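Local structure of putative cathepsin d (Ixodes ricinus, 5N7Q) at residues L109-G113 against E114-E118; D241-N244 against Q245-G249; T271-S275 against G276-S280. The protein probably acts as an aspartic endopeptidase of the pepsin-like A1 family, cutting polypeptides in a cleft that here holds the inhibitor pepstatin A. One frame throughout, in Å; residues are numbered along the deposited sequence.

Contact 1 of 3, residues L109-G113 against E114-E118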
loop_
_atom_site.group_PDB
_atom_site.type_symbol
_atom_site.label_atom_id
_atom_site.label_comp_id
_atom_site.label_asym_id
_atom_site.label_seq_id
_atom_site.Cartn_x
_atom_site.Cartn_y
_atom_site.Cartn_z
ATOM N N LEU A 109 -5.752 -9.426 -18.992
ATOM C CA LEU A 109 -5.701 -10.709 -19.701
ATOM C C LEU A 109 -4.572 -11.611 -19.248
ATOM O O LEU A 109 -4.740 -12.836 -19.283
ATOM C CB LEU A 109 -5.593 -10.476 -21.215
ATOM C CG LEU A 109 -6.674 -9.617 -21.853
ATOM C CD1 LEU A 109 -6.386 -9.429 -23.341
ATOM C CD2 LEU A 109 -8.044 -10.239 -21.668
ATOM N N VAL A 110 -3.428 -11.030 -18.879
ATOM C CA VAL A 110 -2.270 -11.814 -18.454
ATOM C C VAL A 110 -1.763 -11.228 -17.143
ATOM O O VAL A 110 -1.490 -10.040 -17.049
ATOM C CB VAL A 110 -1.174 -11.841 -19.546
ATOM C CG1 VAL A 110 0.060 -12.616 -19.090
ATOM C CG2 VAL A 110 -1.723 -12.488 -20.816
ATOM N N VAL A 111 -1.589 -12.109 -16.157
ATOM C CA VAL A 111 -1.151 -11.713 -14.829
ATOM C C VAL A 111 -0.010 -12.640 -14.463
ATOM O O VAL A 111 -0.056 -13.851 -14.736
ATOM C CB VAL A 111 -2.305 -11.771 -13.797
ATOM C CG1 VAL A 111 -1.810 -11.509 -12.377
ATOM C CG2 VAL A 111 -3.391 -10.757 -14.165
ATOM N N GLY A 112 1.013 -12.065 -13.838
ATOM C CA GLY A 112 2.086 -12.856 -13.290
ATOM C C GLY A 112 2.397 -12.479 -11.853
ATOM O O GLY A 112 2.086 -11.380 -11.397
ATOM N N GLY A 113 3.013 -13.423 -11.146
ATOM C CA GLY A 113 3.427 -13.217 -9.766
ATOM C C GLY A 113 2.440 -13.906 -8.833
ATOM O O GLY A 113 1.257 -13.591 -8.838
ATOM N N GLU A 114 2.939 -14.824 -8.011
ATOM C CA GLU A 114 2.096 -15.548 -7.051
ATOM C C GLU A 114 1.291 -14.626 -6.146
ATOM O O GLU A 114 0.150 -14.951 -5.811
ATOM C CB GLU A 114 2.948 -16.525 -6.214
ATOM C CG GLU A 114 2.150 -17.560 -5.417
ATOM C CD GLU A 114 1.754 -17.106 -4.022
ATOM O OE1 GLU A 114 2.211 -16.030 -3.583
ATOM O OE2 GLU A 114 0.970 -17.827 -3.357
ATOM N N SER A 115 1.864 -13.476 -5.782
ATOM C CA SER A 115 1.203 -12.525 -4.894
ATOM C C SER A 115 -0.096 -12.011 -5.498
ATOM O O SER A 115 -1.014 -11.696 -4.763
ATOM C CB SER A 115 2.127 -11.360 -4.559
ATOM O OG SER A 115 3.324 -11.825 -3.938
ATOM N N LEU A 116 -0.166 -11.967 -6.829
ATOM C CA LEU A 116 -1.388 -11.565 -7.521
ATOM C C LEU A 116 -2.244 -12.785 -7.880
ATOM O O LEU A 116 -3.475 -12.783 -7.704
ATOM C CB LEU A 116 -1.045 -10.773 -8.789
ATOM C CG LEU A 116 -0.275 -9.469 -8.558
ATOM C CD1 LEU A 116 -0.033 -8.710 -9.854
ATOM C CD2 LEU A 116 -0.946 -8.560 -7.522
ATOM N N LEU A 117 -1.588 -13.843 -8.364
ATOM C CA LEU A 117 -2.310 -15.003 -8.903
ATOM C C LEU A 117 -3.139 -15.741 -7.873
ATOM O O LEU A 117 -4.224 -16.234 -8.188
ATOM C CB LEU A 117 -1.349 -15.970 -9.567
ATOM C CG LEU A 117 -0.679 -15.457 -10.846
ATOM C CD1 LEU A 117 0.489 -16.333 -11.238
ATOM C CD2 LEU A 117 -1.658 -15.355 -11.999
ATOM N N GLU A 118 -2.656 -15.763 -6.638
ATOM C CA GLU A 118 -3.362 -16.449 -5.570
ATOM C C GLU A 118 -3.978 -15.502 -4.557
ATOM O O GLU A 118 -4.384 -15.923 -3.472
ATOM C CB GLU A 118 -2.408 -17.445 -4.919
ATOM C CG GLU A 118 -1.993 -18.578 -5.861
ATOM C CD GLU A 118 -3.176 -19.314 -6.521
ATOM O OE1 GLU A 118 -4.287 -19.424 -5.938
ATOM O OE2 GLU A 118 -2.994 -19.797 -7.650
#
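V111 meets L116 and L117 in a local strand-to-helix junction, where the end of strand 103-112 turns at G113 into the short helix 114-117 beside the active-site cleft. CG1 of V111 does most of the touching: chi1 of 174° sets this methyl opposite the backbone N and sends it toward the helix. It lies 3.7 Å from CB of L116, the two side chains crossing at about a right angle, and 3.9 Å from CD2 of L117, which slides past it in the opposite direction. The branch point of L117 settles on the turn, CG 3.4 Å from G113 O, with CD1 close to the same residue. G113 O is held twice. L117 N donates to G113 O over 2.9 Å in the carbonyl plane, a nearly straight bond, whereas L116 N reaches the same G113 O from above the plane, bent to 141° at the hydrogen. G113 occupies the N-cap position, and its positive phi of 102° is a backbone shape suited to a residue with no side chain. L116 CD1 rests 3.7 Å from G112 O. Outside the junction, Y53 of helix 52-55 packs on both V111 and L117, and F121 on L116. L116 and S115 pack on the bound inhibitor peptide, so this short helix lines the cleft that holds the inhibitor and probably the substrate, as in other pepsin-like peptidases.

Contact 2 of 3, residues D241-N244 against Q245-G249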
loop_
_atom_site.group_PDB
_atom_site.type_symbol
_atom_site.label_atom_id
_atom_site.label_comp_id
_atom_site.label_asym_id
_atom_site.label_seq_id
_atom_site.Cartn_x
_atom_site.Cartn_y
_atom_site.Cartn_z
ATOM N N ASP A 241 20.654 -4.604 5.186
ATOM C CA ASP A 241 21.585 -5.675 5.621
ATOM C C ASP A 241 22.151 -5.376 7.037
ATOM O O ASP A 241 22.129 -6.230 7.904
ATOM C CB ASP A 241 22.745 -5.847 4.623
ATOM C CG ASP A 241 22.349 -6.498 3.331
ATOM O OD1 ASP A 241 21.250 -7.088 3.205
ATOM O OD2 ASP A 241 23.172 -6.422 2.382
ATOM N N SER A 242 22.656 -4.156 7.225
ATOM C CA SER A 242 23.219 -3.742 8.503
ATOM C C SER A 242 22.193 -3.681 9.630
ATOM O O SER A 242 22.468 -4.116 10.755
ATOM C CB SER A 242 23.941 -2.410 8.371
ATOM O OG SER A 242 24.988 -2.513 7.417
ATOM N N LEU A 243 21.005 -3.148 9.338
ATOM C CA LEU A 243 19.948 -3.131 10.337
ATOM C C LEU A 243 19.622 -4.554 10.789
ATOM O O LEU A 243 19.540 -4.818 11.978
ATOM C CB LEU A 243 18.700 -2.425 9.801
ATOM C CG LEU A 243 17.496 -2.340 10.735
ATOM C CD1 LEU A 243 17.834 -1.742 12.084
ATOM C CD2 LEU A 243 16.401 -1.527 10.061
ATOM N N ASN A 244 19.416 -5.443 9.830
ATOM C CA ASN A 244 19.171 -6.838 10.184
ATOM C C ASN A 244 20.313 -7.502 10.944
ATOM O O ASN A 244 20.040 -8.244 11.874
ATOM C CB ASN A 244 18.735 -7.648 8.962
ATOM C CG ASN A 244 17.269 -7.452 8.664
ATOM O OD1 ASN A 244 16.423 -7.976 9.407
ATOM N ND2 ASN A 244 16.951 -6.652 7.661
ATOM N N GLN A 245 21.554 -7.176 10.608
ATOM C CA GLN A 245 22.695 -7.662 11.399
ATOM C C GLN A 245 22.598 -7.227 12.860
ATOM O O GLN A 245 22.802 -8.053 13.770
ATOM C CB GLN A 245 24.001 -7.160 10.797
ATOM C CG GLN A 245 25.192 -7.907 11.397
ATOM C CD GLN A 245 26.476 -7.521 10.723
ATOM O OE1 GLN A 245 26.515 -7.354 9.495
ATOM N NE2 GLN A 245 27.536 -7.374 11.505
ATOM N N TYR A 246 22.254 -5.957 13.090
ATOM C CA TYR A 246 22.085 -5.447 14.455
ATOM C C TYR A 246 20.964 -6.182 15.186
ATOM O O TYR A 246 21.048 -6.414 16.390
ATOM C CB TYR A 246 21.768 -3.951 14.385
ATOM C CG TYR A 246 21.796 -3.209 15.699
ATOM C CD1 TYR A 246 23.011 -2.869 16.295
ATOM C CD2 TYR A 246 20.629 -2.763 16.315
ATOM C CE1 TYR A 246 23.055 -2.155 17.473
ATOM C CE2 TYR A 246 20.664 -2.057 17.507
ATOM C CZ TYR A 246 21.896 -1.711 18.080
ATOM O OH TYR A 246 21.946 -0.990 19.266
ATOM N N LEU A 247 19.887 -6.515 14.458
ATOM C CA LEU A 247 18.725 -7.193 15.063
ATOM C C LEU A 247 18.871 -8.695 15.217
ATOM O O LEU A 247 18.031 -9.337 15.877
ATOM C CB LEU A 247 17.468 -6.886 14.256
ATOM C CG LEU A 247 17.065 -5.413 14.126
ATOM C CD1 LEU A 247 15.853 -5.305 13.218
ATOM C CD2 LEU A 247 16.769 -4.750 15.458
ATOM N N GLY A 248 19.889 -9.274 14.595
ATOM C CA GLY A 248 20.060 -10.740 14.594
ATOM C C GLY A 248 19.262 -11.445 13.502
ATOM O O GLY A 248 18.980 -12.641 13.595
ATOM N N GLY A 249 18.865 -10.703 12.465
ATOM C CA GLY A 249 18.229 -11.284 11.291
ATOM C C GLY A 249 19.213 -11.944 10.356
ATOM O O GLY A 249 20.290 -11.390 10.094
HETATM O O HOH W 1 27.178 -4.908 8.398
#
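Y246 and Q245 meet the preceding helical turn through CB, and neither face of the Y246 ring packs on 241-244. Y246 CB sits 3.4 Å from L243 O, and with CG opposite the backbone N (chi1 -170°) the ring is carried off the helix and packs on S206 and E215, its OH bonded to A213 O and S208 N. Q245 CB lies 3.4 Å from S242 O, while the amide at its extended end takes a bond from a water, 2.8 Å from OE1. The same water makes only a weak, long bond to S242 OG, which also bonds to E238 O; with S242 modelled in two conformers, the link is doubtful. The carboxamide of N244 finds its polar partners outside 241-249: OD1 bonds to S300 OG, and ND2 to V240 O and F302 O, so both ends are engaged and the flip of this buried amide is fixed. On the apolar side, L243 CG and L247 CD1 are 4.2 Å apart. L247 CG comes closer to the backbone, 3.3 Å from L243 O, and F302 of strand 295-304 packs on both leucines. Regular helical bonds link Q245 N to D241 O, Y246 N to S242 O and L247 N to L243 O. At the end the pattern changes: G249 N reaches back to N244 O over 2.8 Å, tilted 34° from the carbonyl plane, and G248 N bonds to Q245 O over 3.3 Å. G248 has a phi of 85°, and this reversal closes helix 237-247 with a Schellman motif.

Contact 3 of 3, residues T271-S275 against G276-S280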
loop_
_atom_site.group_PDB
_atom_site.type_symbol
_atom_site.label_atom_id
_atom_site.label_comp_id
_atom_site.label_asym_id
_atom_site.label_seq_id
_atom_site.Cartn_x
_atom_site.Cartn_y
_atom_site.Cartn_z
ATOM N N THR A 271 13.452 3.259 14.937
ATOM C CA THR A 271 12.820 4.586 14.920
ATOM C C THR A 271 13.131 5.341 13.640
ATOM O O THR A 271 14.300 5.438 13.239
ATOM C CB THR A 271 13.292 5.387 16.129
ATOM O OG1 THR A 271 12.986 4.667 17.325
ATOM C CG2 THR A 271 12.639 6.783 16.174
ATOM N N PHE A 272 12.090 5.918 13.019
ATOM C CA PHE A 272 12.190 6.786 11.836
ATOM C C PHE A 272 11.914 8.200 12.277
ATOM O O PHE A 272 10.937 8.452 12.985
ATOM C CB PHE A 272 11.163 6.383 10.764
ATOM C CG PHE A 272 11.503 5.104 10.081
ATOM C CD1 PHE A 272 11.282 3.892 10.738
ATOM C CD2 PHE A 272 12.069 5.088 8.810
ATOM C CE1 PHE A 272 11.641 2.697 10.132
ATOM C CE2 PHE A 272 12.429 3.896 8.208
ATOM C CZ PHE A 272 12.220 2.706 8.870
ATOM N N THR A 273 12.818 9.113 11.943
ATOM C CA THR A 273 12.655 10.517 12.297
ATOM C C THR A 273 12.179 11.252 11.053
ATOM O O THR A 273 12.846 11.251 10.026
ATOM C CB THR A 273 13.948 11.130 12.845
ATOM O OG1 THR A 273 14.307 10.446 14.061
ATOM C CG2 THR A 273 13.720 12.632 13.154
ATOM N N ILE A 274 11.012 11.889 11.155
ATOM C CA ILE A 274 10.369 12.544 10.027
ATOM C C ILE A 274 9.873 13.888 10.517
ATOM O O ILE A 274 9.214 13.960 11.546
ATOM C CB ILE A 274 9.163 11.712 9.490
ATOM C CG1 ILE A 274 9.588 10.249 9.219
ATOM C CG2 ILE A 274 8.572 12.397 8.272
ATOM C CD1 ILE A 274 8.416 9.327 8.891
ATOM N N SER A 275 10.242 14.948 9.812
ATOM C CA SER A 275 9.942 16.327 10.251
ATOM C C SER A 275 10.383 16.594 11.701
ATOM O O SER A 275 9.720 17.306 12.449
ATOM C CB SER A 275 8.461 16.663 10.018
ATOM O OG SER A 275 8.168 16.674 8.618
ATOM N N GLY A 276 11.517 16.004 12.078
ATOM C CA GLY A 276 12.080 16.185 13.396
ATOM C C GLY A 276 11.476 15.389 14.521
ATOM O O GLY A 276 11.975 15.466 15.645
ATOM N N LYS A 277 10.424 14.627 14.240
ATOM C CA LYS A 277 9.737 13.829 15.250
ATOM C C LYS A 277 10.080 12.353 15.074
ATOM O O LYS A 277 10.208 11.849 13.946
ATOM C CB LYS A 277 8.234 14.030 15.161
ATOM C CG LYS A 277 7.488 13.251 16.222
ATOM C CD LYS A 277 6.034 13.643 16.335
ATOM C CE LYS A 277 5.338 12.790 17.371
ATOM N NZ LYS A 277 5.719 13.137 18.768
ATOM N N GLU A 278 10.178 11.655 16.196
ATOM C CA GLU A 278 10.478 10.222 16.182
ATOM C C GLU A 278 9.219 9.390 16.042
ATOM O O GLU A 278 8.256 9.572 16.786
ATOM C CB GLU A 278 11.223 9.815 17.446
ATOM C CG GLU A 278 12.638 10.385 17.458
ATOM C CD GLU A 278 13.550 9.799 18.521
ATOM O OE1 GLU A 278 13.129 8.921 19.299
ATOM O OE2 GLU A 278 14.715 10.243 18.554
ATOM N N PHE A 279 9.274 8.434 15.125
ATOM C CA PHE A 279 8.210 7.459 14.908
ATOM C C PHE A 279 8.829 6.073 15.173
ATOM O O PHE A 279 9.533 5.527 14.327
ATOM C CB PHE A 279 7.663 7.598 13.477
ATOM C CG PHE A 279 6.959 8.903 13.255
ATOM C CD1 PHE A 279 5.615 9.033 13.535
ATOM C CD2 PHE A 279 7.675 10.005 12.825
ATOM C CE1 PHE A 279 4.984 10.256 13.385
ATOM C CE2 PHE A 279 7.053 11.231 12.666
ATOM C CZ PHE A 279 5.700 11.345 12.945
ATOM N N SER A 280 8.533 5.551 16.352
ATOM C CA SER A 280 9.123 4.305 16.873
ATOM C C SER A 280 8.287 3.091 16.466
ATOM O O SER A 280 7.058 3.145 16.417
ATOM C CB SER A 280 9.213 4.430 18.396
ATOM O OG SER A 280 9.906 3.330 18.965
HETATM O O HOH W 2 12.186 4.956 19.770
HETATM O O HOH W 3 15.960 11.632 15.904
#
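A tight antiparallel beta hairpin, closed by a type I' turn from I274 to K277, joins strands 270-274 and 277-281. S275 and G276 take the two corners, both with positive phi. I274 and K277 form a hydrogen-bonded pair: I274 N donates to K277 O over 2.9 Å, and K277 N returns to I274 O over 3.0 Å. F272 and F279 make the next such pair, with F279 N only 2.7 Å from F272 O. Between them, T273 opposes E278 in a non-hydrogen-bonded pair, and T273 CA approaches K277 O at 3.2 Å in a CA-H...O contact. On the face carrying F272, I274, K277 and F279, the side chains of I274 and F279 cross at about a right angle, F279 CE2 lying 3.8 Å from I274 CB. The edge of the F279 ring, in its plane, faces the carbonyl oxygens of F272 and I274. The face with T271, T273, E278 and S280 is more polar. Chi1 of -57° in T271 turns CG2 diagonally across to the other strand, 3.6 Å from E278 CB, and leaves OG1 beside S280, where one water bridges T271 OG1 (2.6 Å) and S280 OG. A second water lies 2.7 Å from T273 OG1 and donates to E278 OE2, an oxygen that also forms a salt bridge with K205. Strand 198-206 flanks 270-274 antiparallel, bonding through K205, D202 and G203, and the D202 carboxylate takes the N-H of G276 at the turn. On the F279 side, F318 of helix 316-319 packs on I274 and F279, Y322 meets F279 edge-to-face, and strand 187-190 lies against S275, K277 and F279.

How the contacts relate
The three contacts follow one another along the chain, none enclosing another. Contact 1 stands apart: its centre is 31 Å from that of contact 2 and 36 Å from that of contact 3, on the opposite side of the chain's centre from the latter. Its strand, paired with 82-95, lies in the N-terminal lobe of the bilobal pepsin fold, and its helix touches the inhibitor through S115 and L116. Contacts 2 and 3 are closer, with centres 20 Å apart and nearest atoms about 6 Å apart, and both border strand 198-206: helix 237-247 packs on S206, and the hairpin bonds to the strand's backbone. These two lie in the C-terminal lobe, away from the active-site residues.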